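Local coordinates for protein SSD1 (Saccharomyces cerevisiae S288C, PDB 7AM1) that binds regulatory elements in the untranslated regions of mRNAs and represses their translation, as a non-enzymatic member of the RNase II family, at residues A[185-191]-A[754-760]; A[715-719]-A[901-905]; A[731-735]-A[850-854]. All blocks are in the same frame, centred on the assembly; numbering follows the deposited sequence.

All three contacts reach the same five-stranded antiparallel sheet in the C-terminal OB-type region, probably the counterpart of the S1 domain of RNase II relatives. Along the chain the segments run 185-191, 715-719, 731-735, 754-760, 850-854, 901-905, so interaction 1 crosses both others, while interaction 3 is nested within interaction 2. Interactions 1 and 2 have centres about 10 Å apart and touch: G186 O accepts from both H715 and L904. The centre of interaction 3 lies about 17 and 18 Å from those of interactions 1 and 2, with nearest atoms about 7 Å apart in both cases. The sheet thus meets the C-terminal end of helix 175-186, helix 689-725 and a late loop.

Interaction 1: residues A[185-191]-A[754-760]; sequences EGQSLLL and GIEKRVH
Helix 175-186 ends at G186, and Q187 leaves helical phi/psi; the chain then turns so that 189-191 passes beside strand 755-760, with CA-CA distances of 4.7 Å (L189 to I755) and 4.5 Å (L190 to E756). One backbone bond joins them, E756 N to L189 O at 2.9 Å, and I755 CA adds a CA-H...O contact to L189 O at 3.1 Å. K757, m at chi1 and chi2, starts away but bends back: its NZ donates to E185 O (2.8 Å), S188 O (2.7 Å) and E756 O (2.8 Å), and weakly to L189 O (3.2 Å), satisfying helix-end and turn carbonyls. Strand 755-760 is an outermost strand of the C-terminal sheet, whereas the helix lies between the last two strands of the N-terminal five-stranded barrel, so the contact joins the two. E185 OE1 accepts from H760 NE2 at 2.7 Å; H760 ND1 bonds to D154. R758 N donates to a water (3.0 Å), which also lies 3.0 Å from E185 OE1. E185 OE2 forms salt bridges with R758 NH1 (3.6 Å) and K35, while R758 NE pairs with D747. L191 N donates to E756 OE1 (3.0 Å); E756 OE2 pairs with K629. L191 (m, t) brings CD1 4.0 Å from R758 NH2, and L189 CD2 meets I755 CG2 at 3.9 Å. S188 OG bonds to L190 O at 2.6 Å.

Interaction 2: residues A[715-719]-A[901-905]; sequences HLLLC and LPCLT
One turn of helix 689-725, residues 715-719, rests against an extended run in which P902 precedes strand 903-908. The helical backbone is regular, with C719 N bonded to H715 O at 2.9 Å, and the closest CA pair is C719 and P902, 6.7 Å apart. H715, t at chi1, begins sideways and then extends its ring to the other segment: CE1 lies 3.1 Å from P902 O, which approaches the ring edge near its plane, and NE2 lies 3.7 Å from L904 CD1. The imidazole's hydrogen-bonding partner is not in this pair of segments, since NE2 bonds to G186 O; P902 O is buried without any hydrogen-bonding partner in the model. L716, t then p, brings CD1 to 3.9 Å from P902 CD, and its side chain also touches helix 311-321. The strand here is an outermost one of the C-terminal sheet, and helix 689-725 directly precedes that sheet's strand 732-741, so the helix packs back onto the domain it leads into. L718 points sideways and touches I755 of strand 755-760. C719 points toward segment 901-905, placing CB 3.5 Å from P902 CG and SG 3.4 Å from L904 CD2. In this extended run P902 and L904 point toward the helix while C903 points away; C903 and T905 pair through their backbones with E896 and R894 of strand 888-896.

Interaction 3: residues A[731-735]-A[850-854]; sequences QLLTM and LRLPS
Residues 850-854 form an irregular but mostly extended loop that passes the start of strand 732-741 of the C-terminal sheet; the CA 732-735 and CA 850-853 directions are 50° apart. L850 (m, t) starts sideways and swings its end inward: CD2 lies 4.3 Å from L732 CD1, and CD1 lies 4.1 Å from L733 O. R851 makes the closest backbone approach, its CA 5.1 Å from M735 CA. Its N donates to T734 OG1 at 3.0 Å, T734 being t at chi1, and its O accepts from M735 N at 2.8 Å. The side chain of R851 packs its CG 3.6 Å from M735 CB, then leads away to salt bridges with E752 and D618. L852 points away, yet its CD2 returns to 4.3 Å from L733 O. P853 puts CD 4.2 Å from M735 CG, with M735 curled m, m, m; F866 of helix 862-867 touches both side chains. L732 and T734 pair through their backbones with strand 888-896, leaving M735 N, on the alternate residue, to R851 O. One backbone bond and one bond to a hydroxyl, bordered by leucine, methionine and proline, thus tie the loop to the strand at R851 without extending the sheet as a regular strand.

Interaction 1: residues A[185-191]-A[754-760]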
# COMPACT_ATOMS: atom_id res chain seq x y z
N GLU A 185 -2.42 -10.08 -11.43
CA GLU A 185 -3.65 -9.94 -10.68
C GLU A 185 -3.58 -10.65 -9.33
O GLU A 185 -4.14 -10.15 -8.34
CB GLU A 185 -4.83 -10.50 -11.48
CG GLU A 185 -5.10 -9.77 -12.78
CD GLU A 185 -6.20 -10.44 -13.59
OE1 GLU A 185 -6.70 -11.49 -13.15
OE2 GLU A 185 -6.58 -9.90 -14.65
N GLY A 186 -2.88 -11.77 -9.26
CA GLY A 186 -2.93 -12.63 -8.09
C GLY A 186 -1.92 -12.33 -7.01
O GLY A 186 -2.12 -12.73 -5.85
N GLN A 187 -0.85 -11.62 -7.34
CA GLN A 187 0.24 -11.40 -6.39
C GLN A 187 0.09 -10.11 -5.59
O GLN A 187 0.98 -9.76 -4.81
CB GLN A 187 1.57 -11.44 -7.14
CG GLN A 187 1.88 -12.85 -7.65
CD GLN A 187 3.13 -12.93 -8.50
OE1 GLN A 187 3.55 -11.94 -9.10
NE2 GLN A 187 3.72 -14.11 -8.56
N SER A 188 -1.03 -9.41 -5.74
CA SER A 188 -1.34 -8.25 -4.91
C SER A 188 -2.74 -8.40 -4.33
O SER A 188 -3.55 -9.20 -4.80
CB SER A 188 -1.23 -6.94 -5.71
OG SER A 188 -2.20 -6.90 -6.74
N LEU A 189 -3.02 -7.63 -3.28
CA LEU A 189 -4.29 -7.77 -2.59
C LEU A 189 -5.44 -7.23 -3.44
O LEU A 189 -6.49 -7.88 -3.57
CB LEU A 189 -4.23 -7.06 -1.24
CG LEU A 189 -3.18 -7.64 -0.29
CD1 LEU A 189 -2.97 -6.71 0.89
CD2 LEU A 189 -3.57 -9.05 0.17
N LEU A 190 -5.26 -6.06 -4.04
CA LEU A 190 -6.23 -5.43 -4.92
C LEU A 190 -5.75 -5.53 -6.36
O LEU A 190 -4.70 -6.12 -6.65
CB LEU A 190 -6.46 -3.97 -4.50
CG LEU A 190 -6.77 -3.72 -3.02
CD1 LEU A 190 -6.97 -2.22 -2.76
CD2 LEU A 190 -7.97 -4.52 -2.53
N LEU A 191 -6.52 -4.95 -7.28
CA LEU A 191 -6.18 -4.95 -8.70
C LEU A 191 -5.69 -3.57 -9.12
O LEU A 191 -6.37 -2.57 -8.86
CB LEU A 191 -7.39 -5.33 -9.56
CG LEU A 191 -7.89 -6.77 -9.52
CD1 LEU A 191 -9.15 -6.89 -10.36
CD2 LEU A 191 -6.81 -7.73 -10.00
N GLY A 754 -10.20 -8.39 2.44
CA GLY A 754 -9.52 -7.21 1.92
C GLY A 754 -8.82 -7.45 0.61
O GLY A 754 -7.68 -6.99 0.42
N ILE A 755 -9.46 -8.18 -0.31
CA ILE A 755 -8.88 -8.44 -1.62
C ILE A 755 -9.90 -8.13 -2.70
O ILE A 755 -11.12 -8.14 -2.48
CB ILE A 755 -8.37 -9.90 -1.77
CG1 ILE A 755 -9.52 -10.90 -1.59
CG2 ILE A 755 -7.23 -10.16 -0.80
CD1 ILE A 755 -9.11 -12.36 -1.80
N GLU A 756 -9.37 -7.84 -3.88
CA GLU A 756 -10.15 -7.58 -5.09
C GLU A 756 -9.50 -8.38 -6.20
O GLU A 756 -8.28 -8.27 -6.41
CB GLU A 756 -10.15 -6.08 -5.42
CG GLU A 756 -10.85 -5.73 -6.72
CD GLU A 756 -10.43 -4.38 -7.29
OE1 GLU A 756 -9.33 -3.89 -6.94
OE2 GLU A 756 -11.20 -3.81 -8.08
N LYS A 757 -10.28 -9.21 -6.89
CA LYS A 757 -9.75 -10.11 -7.89
C LYS A 757 -10.73 -10.20 -9.06
O LYS A 757 -11.87 -9.75 -8.98
CB LYS A 757 -9.48 -11.50 -7.31
CG LYS A 757 -8.37 -11.52 -6.27
CD LYS A 757 -7.00 -11.47 -6.93
CE LYS A 757 -5.95 -10.87 -6.01
NZ LYS A 757 -5.78 -9.41 -6.24
N ARG A 758 -10.27 -10.82 -10.15
CA ARG A 758 -10.99 -10.82 -11.41
C ARG A 758 -11.36 -12.24 -11.82
O ARG A 758 -10.49 -13.11 -11.91
CB ARG A 758 -10.15 -10.16 -12.50
CG ARG A 758 -10.77 -10.19 -13.89
CD ARG A 758 -10.08 -9.19 -14.81
NE ARG A 758 -10.23 -7.83 -14.29
CZ ARG A 758 -9.46 -6.81 -14.63
NH1 ARG A 758 -8.46 -6.97 -15.49
NH2 ARG A 758 -9.69 -5.61 -14.10
N VAL A 759 -12.64 -12.45 -12.09
CA VAL A 759 -13.13 -13.70 -12.67
C VAL A 759 -13.01 -13.60 -14.19
O VAL A 759 -13.50 -12.64 -14.80
CB VAL A 759 -14.59 -13.96 -12.26
CG1 VAL A 759 -15.11 -15.22 -12.94
CG2 VAL A 759 -14.70 -14.08 -10.74
N HIS A 760 -12.34 -14.57 -14.79
CA HIS A 760 -12.12 -14.60 -16.23
C HIS A 760 -13.03 -15.63 -16.88
O HIS A 760 -13.08 -16.79 -16.45
CB HIS A 760 -10.66 -14.92 -16.55
CG HIS A 760 -9.71 -13.87 -16.07
ND1 HIS A 760 -9.43 -12.74 -16.81
CD2 HIS A 760 -9.00 -13.76 -14.92
CE1 HIS A 760 -8.57 -11.98 -16.14
NE2 HIS A 760 -8.30 -12.58 -14.99
O HOH W 1 -7.57 -12.07 -10.36

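Interaction 2: residues A[715-719]-A[901-905]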
# COMPACT_ATOMS: atom_id res chain seq x y z
N HIS A 715 0.07 -10.25 2.03
CA HIS A 715 -0.43 -11.09 0.95
C HIS A 715 0.10 -12.51 1.09
O HIS A 715 -0.64 -13.48 0.89
CB HIS A 715 -0.01 -10.48 -0.39
CG HIS A 715 -0.37 -11.32 -1.58
ND1 HIS A 715 0.46 -12.31 -2.06
CD2 HIS A 715 -1.45 -11.30 -2.38
CE1 HIS A 715 -0.11 -12.88 -3.11
NE2 HIS A 715 -1.27 -12.28 -3.33
N LEU A 716 1.37 -12.64 1.45
CA LEU A 716 1.98 -13.95 1.61
C LEU A 716 1.28 -14.75 2.70
O LEU A 716 0.88 -15.90 2.48
CB LEU A 716 3.47 -13.77 1.91
CG LEU A 716 4.35 -14.99 2.12
CD1 LEU A 716 4.43 -15.81 0.83
CD2 LEU A 716 5.74 -14.55 2.57
N LEU A 717 1.12 -14.15 3.88
CA LEU A 717 0.49 -14.86 4.99
C LEU A 717 -0.99 -15.11 4.73
O LEU A 717 -1.53 -16.13 5.16
CB LEU A 717 0.67 -14.07 6.28
CG LEU A 717 0.18 -14.71 7.57
CD1 LEU A 717 0.75 -16.11 7.73
CD2 LEU A 717 0.54 -13.83 8.76
N LEU A 718 -1.66 -14.19 4.02
CA LEU A 718 -3.07 -14.38 3.69
C LEU A 718 -3.26 -15.56 2.74
O LEU A 718 -4.21 -16.34 2.89
CB LEU A 718 -3.64 -13.11 3.07
CG LEU A 718 -5.10 -13.20 2.65
CD1 LEU A 718 -5.99 -13.54 3.84
CD2 LEU A 718 -5.55 -11.91 1.99
N CYS A 719 -2.37 -15.70 1.75
CA CYS A 719 -2.47 -16.84 0.84
C CYS A 719 -2.28 -18.15 1.58
O CYS A 719 -2.99 -19.13 1.33
CB CYS A 719 -1.43 -16.69 -0.27
SG CYS A 719 -1.83 -15.44 -1.49
N LEU A 901 5.98 -15.73 -5.36
CA LEU A 901 4.83 -15.27 -4.63
C LEU A 901 3.62 -16.07 -5.06
O LEU A 901 3.45 -16.34 -6.26
CB LEU A 901 4.59 -13.78 -4.87
CG LEU A 901 5.77 -12.85 -4.58
CD1 LEU A 901 5.37 -11.40 -4.83
CD2 LEU A 901 6.29 -13.03 -3.16
N PRO A 902 2.76 -16.48 -4.13
CA PRO A 902 1.53 -17.17 -4.53
C PRO A 902 0.59 -16.23 -5.26
O PRO A 902 0.69 -15.00 -5.16
CB PRO A 902 0.94 -17.64 -3.20
CG PRO A 902 1.48 -16.67 -2.19
CD PRO A 902 2.86 -16.32 -2.67
N CYS A 903 -0.34 -16.82 -6.00
CA CYS A 903 -1.27 -16.08 -6.84
C CYS A 903 -2.69 -16.37 -6.38
O CYS A 903 -3.15 -17.52 -6.47
CB CYS A 903 -1.09 -16.47 -8.31
SG CYS A 903 0.59 -16.19 -8.92
N LEU A 904 -3.39 -15.34 -5.93
CA LEU A 904 -4.80 -15.48 -5.62
C LEU A 904 -5.60 -15.53 -6.91
O LEU A 904 -5.36 -14.75 -7.83
CB LEU A 904 -5.28 -14.32 -4.76
CG LEU A 904 -4.60 -14.18 -3.40
CD1 LEU A 904 -4.88 -12.80 -2.80
CD2 LEU A 904 -5.07 -15.30 -2.48
N THR A 905 -6.55 -16.46 -6.97
CA THR A 905 -7.40 -16.61 -8.14
C THR A 905 -8.82 -16.85 -7.67
O THR A 905 -9.06 -17.43 -6.61
CB THR A 905 -6.95 -17.78 -9.04
OG1 THR A 905 -7.00 -19.01 -8.30
CG2 THR A 905 -5.53 -17.56 -9.56

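Interaction 3: residues A[731-735]-A[850-854]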
# COMPACT_ATOMS: atom_id res chain seq x y z
N GLN A 731 -9.62 -25.11 -1.81
CA GLN A 731 -10.26 -23.86 -2.20
C GLN A 731 -11.32 -23.52 -1.17
O GLN A 731 -11.77 -24.38 -0.40
CB GLN A 731 -10.88 -23.93 -3.60
CG GLN A 731 -12.12 -24.77 -3.65
CD GLN A 731 -12.22 -25.60 -4.91
OE1 GLN A 731 -12.48 -26.81 -4.85
NE2 GLN A 731 -12.01 -24.97 -6.06
N LEU A 732 -11.70 -22.25 -1.14
CA LEU A 732 -12.77 -21.76 -0.29
C LEU A 732 -13.92 -21.30 -1.19
O LEU A 732 -13.75 -21.03 -2.38
CB LEU A 732 -12.32 -20.60 0.60
CG LEU A 732 -11.13 -20.86 1.51
CD1 LEU A 732 -10.76 -19.58 2.24
CD2 LEU A 732 -11.42 -21.98 2.50
N LEU A 733 -15.11 -21.25 -0.60
CA LEU A 733 -16.30 -20.74 -1.26
C LEU A 733 -16.87 -19.65 -0.37
O LEU A 733 -17.12 -19.88 0.82
CB LEU A 733 -17.32 -21.86 -1.49
CG LEU A 733 -18.62 -21.52 -2.22
CD1 LEU A 733 -18.33 -21.01 -3.62
CD2 LEU A 733 -19.56 -22.73 -2.26
N THR A 734 -17.04 -18.45 -0.92
CA THR A 734 -17.56 -17.35 -0.13
C THR A 734 -18.38 -16.43 -1.01
O THR A 734 -18.17 -16.36 -2.23
CB THR A 734 -16.44 -16.55 0.55
OG1 THR A 734 -17.01 -15.58 1.44
CG2 THR A 734 -15.58 -15.83 -0.48
N MET A 735 -19.31 -15.72 -0.39
CA MET A 735 -20.04 -14.69 -1.10
C MET A 735 -19.13 -13.49 -1.30
O MET A 735 -18.35 -13.12 -0.41
CB MET A 735 -21.30 -14.28 -0.32
CG MET A 735 -22.29 -15.42 -0.12
SD MET A 735 -22.83 -16.15 -1.68
CE MET A 735 -23.57 -14.72 -2.47
N LEU A 850 -15.61 -16.09 6.61
CA LEU A 850 -16.31 -16.28 5.35
C LEU A 850 -17.64 -15.53 5.37
O LEU A 850 -18.25 -15.34 6.42
CB LEU A 850 -16.55 -17.76 5.08
CG LEU A 850 -15.31 -18.65 4.94
CD1 LEU A 850 -15.71 -20.09 4.69
CD2 LEU A 850 -14.46 -18.14 3.80
N ARG A 851 -18.07 -15.10 4.19
CA ARG A 851 -19.41 -14.55 4.00
C ARG A 851 -20.28 -15.66 3.42
O ARG A 851 -20.12 -16.04 2.25
CB ARG A 851 -19.40 -13.31 3.11
CG ARG A 851 -20.79 -12.72 2.84
CD ARG A 851 -21.25 -11.78 3.95
NE ARG A 851 -20.40 -10.59 3.99
CZ ARG A 851 -20.69 -9.43 3.41
NH1 ARG A 851 -21.82 -9.27 2.72
NH2 ARG A 851 -19.84 -8.42 3.51
N LEU A 852 -21.18 -16.19 4.23
CA LEU A 852 -22.01 -17.31 3.83
C LEU A 852 -23.44 -16.85 3.58
O LEU A 852 -23.88 -15.84 4.14
CB LEU A 852 -22.00 -18.39 4.92
CG LEU A 852 -20.60 -18.88 5.29
CD1 LEU A 852 -20.65 -19.90 6.40
CD2 LEU A 852 -19.89 -19.47 4.07
N PRO A 853 -24.20 -17.55 2.74
CA PRO A 853 -25.60 -17.14 2.51
C PRO A 853 -26.45 -17.44 3.74
O PRO A 853 -26.39 -18.55 4.28
CB PRO A 853 -26.02 -17.97 1.29
CG PRO A 853 -25.20 -19.21 1.41
CD PRO A 853 -23.86 -18.76 1.97
N SER A 854 -27.21 -16.45 4.18
CA SER A 854 -28.03 -16.58 5.39
C SER A 854 -29.45 -17.01 5.02
O SER A 854 -30.42 -16.27 5.19
CB SER A 854 -28.02 -15.28 6.18